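Local coordinates for Cag-Z (PDB 1S2X), which is of unknown function but is encoded in the Helicobacter pylori cag pathogenicity island, which specifies a type IV secretion system, at residues 28-32 / 129-133; 71-76 / 133-137. The protein carries 1 engineered substitution. The contacts are given in a common frame with arbitrary orientation. Residues are numbered along the deposited sequence.

Contact 1 (28-32 / 129-133)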
HETATM    1  N   MSE A  28      -2.104   9.948  -4.439  1.00 40.24           N
HETATM    2  CA  MSE A  28      -0.836   9.394  -4.867  1.00 39.67           C
HETATM    3  C   MSE A  28      -0.101  10.298  -5.841  1.00 47.78           C
HETATM    4  O   MSE A  28       1.014   9.989  -6.262  1.00 39.98           O
HETATM    5  CB  MSE A  28      -1.066   8.025  -5.541  1.00 35.39           C
HETATM    6  CG  MSE A  28      -1.627   7.027  -4.530  1.00 43.78           C
HETATM    7 SE   MSE A  28      -0.567   6.970  -3.063  1.00 44.62          SE
HETATM    8  CE  MSE A  28       0.844   6.095  -3.762  1.00 40.86           C
ATOM      9  N   ARG A  29      -0.739  11.411  -6.198  1.00 50.28           N
ATOM     10  CA  ARG A  29      -0.133  12.286  -7.196  1.00 50.72           C
ATOM     11  C   ARG A  29       1.270  12.721  -6.784  1.00 42.73           C
ATOM     12  O   ARG A  29       1.433  13.322  -5.727  1.00 42.08           O
ATOM     13  CB  ARG A  29      -1.016  13.516  -7.434  1.00 65.83           C
ATOM     14  CG  ARG A  29      -2.178  13.233  -8.386  1.00 75.94           C
ATOM     15  CD  ARG A  29      -3.148  14.407  -8.435  1.00 85.75           C
ATOM     16  NE  ARG A  29      -3.645  14.614  -9.796  1.00 91.69           N
ATOM     17  CZ  ARG A  29      -3.723  15.798 -10.399  1.00 95.89           C
ATOM     18  NH1 ARG A  29      -4.182  15.902 -11.641  1.00108.35           N
ATOM     19  NH2 ARG A  29      -3.349  16.881  -9.739  1.00 86.20           N
ATOM     20  N   ASN A  30       2.242  12.393  -7.622  1.00 35.66           N
ATOM     21  CA  ASN A  30       3.621  12.820  -7.483  1.00 41.34           C
ATOM     22  C   ASN A  30       4.349  12.157  -6.318  1.00 39.23           C
ATOM     23  O   ASN A  30       5.413  12.637  -5.917  1.00 40.82           O
ATOM     24  CB  ASN A  30       3.670  14.349  -7.313  1.00 56.45           C
ATOM     25  CG  ASN A  30       3.775  15.030  -8.667  1.00 62.03           C
ATOM     26  OD1 ASN A  30       4.628  15.896  -8.868  1.00 60.23           O
ATOM     27  ND2 ASN A  30       2.915  14.637  -9.602  1.00 60.15           N
ATOM     28  N   ALA A  31       3.802  11.077  -5.781  1.00 42.64           N
ATOM     29  CA  ALA A  31       4.402  10.412  -4.626  1.00 37.10           C
ATOM     30  C   ALA A  31       5.862  10.045  -4.853  1.00 35.51           C
ATOM     31  O   ALA A  31       6.718  10.256  -3.992  1.00 29.81           O
ATOM     32  CB  ALA A  31       3.619   9.160  -4.287  1.00 28.89           C
ATOM     33  N   ASN A  32       6.200   9.469  -6.007  1.00 29.10           N
ATOM     34  CA  ASN A  32       7.618   9.137  -6.202  1.00 31.99           C
ATOM     35  C   ASN A  32       8.489  10.377  -6.334  1.00 31.87           C
ATOM     36  O   ASN A  32       9.611  10.372  -5.822  1.00 36.83           O
ATOM     37  CB  ASN A  32       7.794   8.221  -7.424  1.00 36.82           C
ATOM     38  CG  ASN A  32       6.945   6.965  -7.259  1.00 47.19           C
ATOM     39  OD1 ASN A  32       5.747   6.992  -7.553  1.00 63.03           O
ATOM     40  ND2 ASN A  32       7.560   5.891  -6.775  1.00 38.75           N
ATOM     41  N   ARG A 129       2.817  -2.043  -3.263  1.00 29.81           N
ATOM     42  CA  ARG A 129       3.484  -0.937  -3.938  1.00 33.72           C
ATOM     43  C   ARG A 129       3.671   0.224  -2.971  1.00 35.81           C
ATOM     44  O   ARG A 129       4.718   0.860  -2.860  1.00 26.91           O
ATOM     45  CB  ARG A 129       2.640  -0.578  -5.159  1.00 30.07           C
ATOM     46  CG  ARG A 129       3.052   0.718  -5.835  1.00 41.78           C
ATOM     47  CD  ARG A 129       2.267   0.905  -7.128  1.00 47.06           C
ATOM     48  NE  ARG A 129       1.056   1.689  -6.879  1.00 42.61           N
ATOM     49  CZ  ARG A 129       1.047   3.015  -6.816  1.00 37.15           C
ATOM     50  NH1 ARG A 129       2.165   3.704  -6.982  1.00 46.04           N
ATOM     51  NH2 ARG A 129      -0.090   3.655  -6.589  1.00 40.73           N
ATOM     52  N   ILE A 130       2.593   0.523  -2.241  1.00 39.04           N
ATOM     53  CA  ILE A 130       2.623   1.613  -1.278  1.00 32.96           C
ATOM     54  C   ILE A 130       3.578   1.239  -0.146  1.00 30.35           C
ATOM     55  O   ILE A 130       4.300   2.116   0.330  1.00 28.13           O
ATOM     56  CB  ILE A 130       1.251   1.961  -0.697  1.00 29.31           C
ATOM     57  CG1 ILE A 130       0.514   3.073  -1.463  1.00 34.50           C
ATOM     58  CG2 ILE A 130       1.369   2.360   0.763  1.00 28.00           C
ATOM     59  CD1 ILE A 130       0.488   2.868  -2.960  1.00 28.92           C
ATOM     60  N   SER A 131       3.554  -0.039   0.244  1.00 23.01           N
ATOM     61  CA  SER A 131       4.474  -0.476   1.286  1.00 30.40           C
ATOM     62  C   SER A 131       5.940  -0.282   0.878  1.00 32.39           C
ATOM     63  O   SER A 131       6.745   0.223   1.666  1.00 28.15           O
ATOM     64  CB  SER A 131       4.245  -1.941   1.638  1.00 28.75           C
ATOM     65  OG  SER A 131       5.137  -2.289   2.684  1.00 29.64           O
ATOM     66  N   ASP A 132       6.288  -0.669  -0.338  1.00 26.42           N
ATOM     67  CA  ASP A 132       7.622  -0.454  -0.893  1.00 22.89           C
ATOM     68  C   ASP A 132       7.978   1.025  -0.943  1.00 24.61           C
ATOM     69  O   ASP A 132       9.087   1.435  -0.605  1.00 30.17           O
ATOM     70  CB  ASP A 132       7.699  -1.057  -2.299  1.00 33.51           C
ATOM     71  CG  ASP A 132       7.810  -2.564  -2.321  1.00 33.79           C
ATOM     72  OD1 ASP A 132       7.651  -3.153  -3.409  1.00 39.42           O
ATOM     73  OD2 ASP A 132       8.061  -3.186  -1.272  1.00 45.53           O
ATOM     74  N   LEU A 133       7.055   1.893  -1.355  1.00 19.73           N
ATOM     75  CA  LEU A 133       7.369   3.315  -1.368  1.00 25.58           C
ATOM     76  C   LEU A 133       7.652   3.852   0.028  1.00 28.46           C
ATOM     77  O   LEU A 133       8.569   4.642   0.241  1.00 20.20           O
ATOM     78  CB  LEU A 133       6.209   4.088  -2.005  1.00 27.34           C
ATOM     79  CG  LEU A 133       6.274   5.617  -1.987  1.00 31.08           C
ATOM     80  CD1 LEU A 133       7.307   6.146  -2.967  1.00 26.14           C
ATOM     81  CD2 LEU A 133       4.886   6.183  -2.299  1.00 31.94           C
TER
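Cag-Z is an all-helical protein, and here a type II beta turn, Met28 to Ala31, leads into helix 31-43, which packs against the long helix 105-135. Met28, a selenomethionine, opens the turn and has the largest covered area: its flexible, unbranched chain carries CE to 3.3 Å from CD1 of Ile130 and 4.3 Å from CD2 of Leu133. Beside it Arg129 lays its guanidinium at the exposed margin, with NH2 3.8 Å from Met28 CE, while its NE is held in a salt bridge to Glu126. Arg29 and Asn30 occupy the turn's exposed corner; Asn30, with a positive phi of 71° that asparagine tolerates well, stands at the N-cap position, though its side chain makes no capping bond. Ala31 closes the turn, its N donating to Met28 O at 3.0 Å, and begins the helix, its small methyl letting backbone and Leu133 come close, CB to CD2 3.8 Å. Asn32, polar and on the same exposed side as Arg129, touches Leu133: ND2 lies 3.8 Å from CD1.

Contact 2 (71-76 / 133-137)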
ATOM      1  N   ILE A  71       5.792  15.620   5.621  1.00 35.30           N
ATOM      2  CA  ILE A  71       5.673  14.293   5.015  1.00 36.42           C
ATOM      3  C   ILE A  71       4.697  13.481   5.856  1.00 42.89           C
ATOM      4  O   ILE A  71       4.700  13.535   7.090  1.00 50.82           O
ATOM      5  CB  ILE A  71       7.007  13.557   4.939  1.00 42.79           C
ATOM      6  CG1 ILE A  71       7.134  12.567   3.785  1.00 45.44           C
ATOM      7  CG2 ILE A  71       7.235  12.773   6.222  1.00 63.73           C
ATOM      8  CD1 ILE A  71       6.808  11.170   4.262  1.00 50.44           C
ATOM      9  N   SER A  72       3.819  12.712   5.215  1.00 47.02           N
ATOM     10  CA  SER A  72       2.827  11.980   5.998  1.00 48.39           C
ATOM     11  C   SER A  72       2.469  10.667   5.315  1.00 39.65           C
ATOM     12  O   SER A  72       2.050  10.640   4.164  1.00 44.09           O
ATOM     13  CB  SER A  72       1.554  12.815   6.196  1.00 45.79           C
ATOM     14  OG  SER A  72       0.922  12.496   7.430  1.00 50.86           O
ATOM     15  N   PHE A  73       2.640   9.583   6.060  1.00 40.06           N
ATOM     16  CA  PHE A  73       2.289   8.275   5.525  1.00 36.87           C
ATOM     17  C   PHE A  73       0.804   8.008   5.732  1.00 45.04           C
ATOM     18  O   PHE A  73       0.218   7.219   4.998  1.00 48.81           O
ATOM     19  CB  PHE A  73       3.108   7.185   6.198  1.00 32.91           C
ATOM     20  CG  PHE A  73       4.603   7.309   5.944  1.00 26.83           C
ATOM     21  CD1 PHE A  73       5.062   7.817   4.731  1.00 34.42           C
ATOM     22  CD2 PHE A  73       5.497   6.905   6.912  1.00 30.77           C
ATOM     23  CE1 PHE A  73       6.423   7.912   4.506  1.00 34.14           C
ATOM     24  CE2 PHE A  73       6.863   7.037   6.689  1.00 35.80           C
ATOM     25  CZ  PHE A  73       7.319   7.552   5.493  1.00 29.92           C
ATOM     26  N   ASP A  74       0.248   8.686   6.731  1.00 44.36           N
ATOM     27  CA  ASP A  74      -1.185   8.576   7.004  1.00 49.46           C
ATOM     28  C   ASP A  74      -2.004   8.729   5.728  1.00 44.00           C
ATOM     29  O   ASP A  74      -3.003   8.039   5.503  1.00 40.94           O
ATOM     30  CB  ASP A  74      -1.572   9.610   8.068  1.00 47.84           C
ATOM     31  CG  ASP A  74      -0.934   9.249   9.414  1.00 62.64           C
ATOM     32  OD1 ASP A  74      -0.680  10.153  10.235  1.00 82.05           O
ATOM     33  OD2 ASP A  74      -0.680   8.051   9.641  1.00 63.99           O
ATOM     34  N   ALA A  75      -1.565   9.632   4.847  1.00 33.54           N
ATOM     35  CA  ALA A  75      -2.310   9.814   3.596  1.00 28.85           C
ATOM     36  C   ALA A  75      -2.349   8.526   2.788  1.00 44.80           C
ATOM     37  O   ALA A  75      -3.397   8.156   2.254  1.00 51.45           O
ATOM     38  CB  ALA A  75      -1.659  10.917   2.785  1.00 27.87           C
ATOM     39  N   TYR A  76      -1.208   7.839   2.683  1.00 48.38           N
ATOM     40  CA  TYR A  76      -1.164   6.593   1.909  1.00 51.00           C
ATOM     41  C   TYR A  76      -2.072   5.545   2.562  1.00 38.91           C
ATOM     42  O   TYR A  76      -2.571   4.689   1.833  1.00 37.03           O
ATOM     43  CB  TYR A  76       0.244   6.006   1.763  1.00 41.99           C
ATOM     44  CG  TYR A  76       1.242   6.945   1.134  1.00 49.22           C
ATOM     45  CD1 TYR A  76       2.583   6.943   1.495  1.00 45.78           C
ATOM     46  CD2 TYR A  76       0.833   7.854   0.161  1.00 52.67           C
ATOM     47  CE1 TYR A  76       3.481   7.816   0.908  1.00 46.25           C
ATOM     48  CE2 TYR A  76       1.725   8.728  -0.425  1.00 50.24           C
ATOM     49  CZ  TYR A  76       3.050   8.703  -0.049  1.00 55.99           C
ATOM     50  OH  TYR A  76       3.941   9.574  -0.635  1.00 82.86           O
ATOM     51  N   LEU A 133       7.055   1.893  -1.355  1.00 19.73           N
ATOM     52  CA  LEU A 133       7.369   3.315  -1.368  1.00 25.58           C
ATOM     53  C   LEU A 133       7.652   3.852   0.028  1.00 28.46           C
ATOM     54  O   LEU A 133       8.569   4.642   0.241  1.00 20.20           O
ATOM     55  CB  LEU A 133       6.209   4.088  -2.005  1.00 27.34           C
ATOM     56  CG  LEU A 133       6.274   5.617  -1.987  1.00 31.08           C
ATOM     57  CD1 LEU A 133       7.307   6.146  -2.967  1.00 26.14           C
ATOM     58  CD2 LEU A 133       4.886   6.183  -2.299  1.00 31.94           C
ATOM     59  N   VAL A 134       6.862   3.440   1.019  1.00 26.98           N
ATOM     60  CA  VAL A 134       7.066   4.035   2.340  1.00 23.98           C
ATOM     61  C   VAL A 134       8.390   3.568   2.937  1.00 26.81           C
ATOM     62  O   VAL A 134       9.092   4.347   3.581  1.00 23.38           O
ATOM     63  CB  VAL A 134       5.897   3.709   3.278  1.00 27.16           C
ATOM     64  CG1 VAL A 134       6.213   4.125   4.709  1.00 25.31           C
ATOM     65  CG2 VAL A 134       4.640   4.428   2.793  1.00 24.02           C
ATOM     66  N   ALA A 135       8.697   2.300   2.686  1.00 18.23           N
ATOM     67  CA  ALA A 135       9.945   1.728   3.123  1.00 22.58           C
ATOM     68  C   ALA A 135      11.130   2.466   2.487  1.00 25.28           C
ATOM     69  O   ALA A 135      12.182   2.583   3.123  1.00 29.50           O
ATOM     70  CB  ALA A 135      10.024   0.245   2.797  1.00 22.56           C
ATOM     71  N   SER A 136      10.993   2.952   1.256  1.00 22.40           N
ATOM     72  CA  SER A 136      12.107   3.654   0.621  1.00 21.59           C
ATOM     73  C   SER A 136      12.432   5.009   1.220  1.00 19.85           C
ATOM     74  O   SER A 136      13.407   5.605   0.742  1.00 21.56           O
ATOM     75  CB  SER A 136      11.796   3.842  -0.879  1.00 24.44           C
ATOM     76  OG  SER A 136      10.987   5.004  -1.021  1.00 20.20           O
ATOM     77  N   TYR A 137      11.696   5.520   2.216  1.00 19.27           N
ATOM     78  CA  TYR A 137      12.096   6.756   2.921  1.00 15.55           C
ATOM     79  C   TYR A 137      13.273   6.556   3.871  1.00 24.40           C
ATOM     80  O   TYR A 137      13.857   7.477   4.452  1.00 19.21           O
ATOM     81  CB  TYR A 137      10.892   7.317   3.703  1.00 18.05           C
ATOM     82  CG  TYR A 137      10.039   8.214   2.807  1.00 24.07           C
ATOM     83  CD1 TYR A 137      10.266   9.583   2.796  1.00 22.58           C
ATOM     84  CD2 TYR A 137       9.050   7.682   1.985  1.00 17.28           C
ATOM     85  CE1 TYR A 137       9.515  10.428   1.990  1.00 24.52           C
ATOM     86  CE2 TYR A 137       8.295   8.511   1.175  1.00 18.21           C
ATOM     87  CZ  TYR A 137       8.538   9.874   1.189  1.00 29.58           C
ATOM     88  OH  TYR A 137       7.789  10.717   0.389  1.00 33.14           O
TER
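Ile71 and Ser72 come in extended, with psi of 139° and 124°, and the chain turns at Phe73 toward helix 74-101, whereas 133-137 is the final turn of helix 105-135 and the loop that follows. The backbones are closest at Phe73 and Val134, with CA atoms 7.1 Å apart. Just past the end of the second helix, Ser136 OG donates to Leu133 O at 2.8 Å. Between the segments lies a buried apolar layer where the start of one helix meets the end of another in this all-helical fold; Phe164 of helix 161-183 packs on Val134 and Tyr76. Beta-branched Val134 uses both methyls: CG1 sits over the Phe73 face, 3.5 Å from the ring centroid in a CH-pi contact, and CG2 meets the Tyr76 edge, 3.5 Å from CD1. Phe73 in turn points its edge at the Tyr137 face, a T-shaped pair with centroids 5.2 Å apart and planes at 67°. Over that face too, Ile71 CD1 lies 4.0 Å from the Tyr137 centroid.

How the contacts relate
Both contacts hold on to the C-terminal part of helix 105-135 and share Leu133, which meets helix 31-43 in contact 1 and helix 74-101 in contact 2. Their centres are 7 Å apart, and they touch: Tyr76 CD2 is 3.6 Å from Met28 SE, and Tyr76 OH is 3.7 Å from Ala31 CB. The two form one continuous apolar region where helices 31-43, 74-101 and 105-135 meet, with helix 161-183 also packing on it. Contact 2 is its buried part, rich in aromatic rings that pack through CH-pi and edge-to-face contacts. Contact 1 is partly buried; its aliphatic centre is covered along one exposed edge by Asn32 and Arg129, as suits a site bordering solvent.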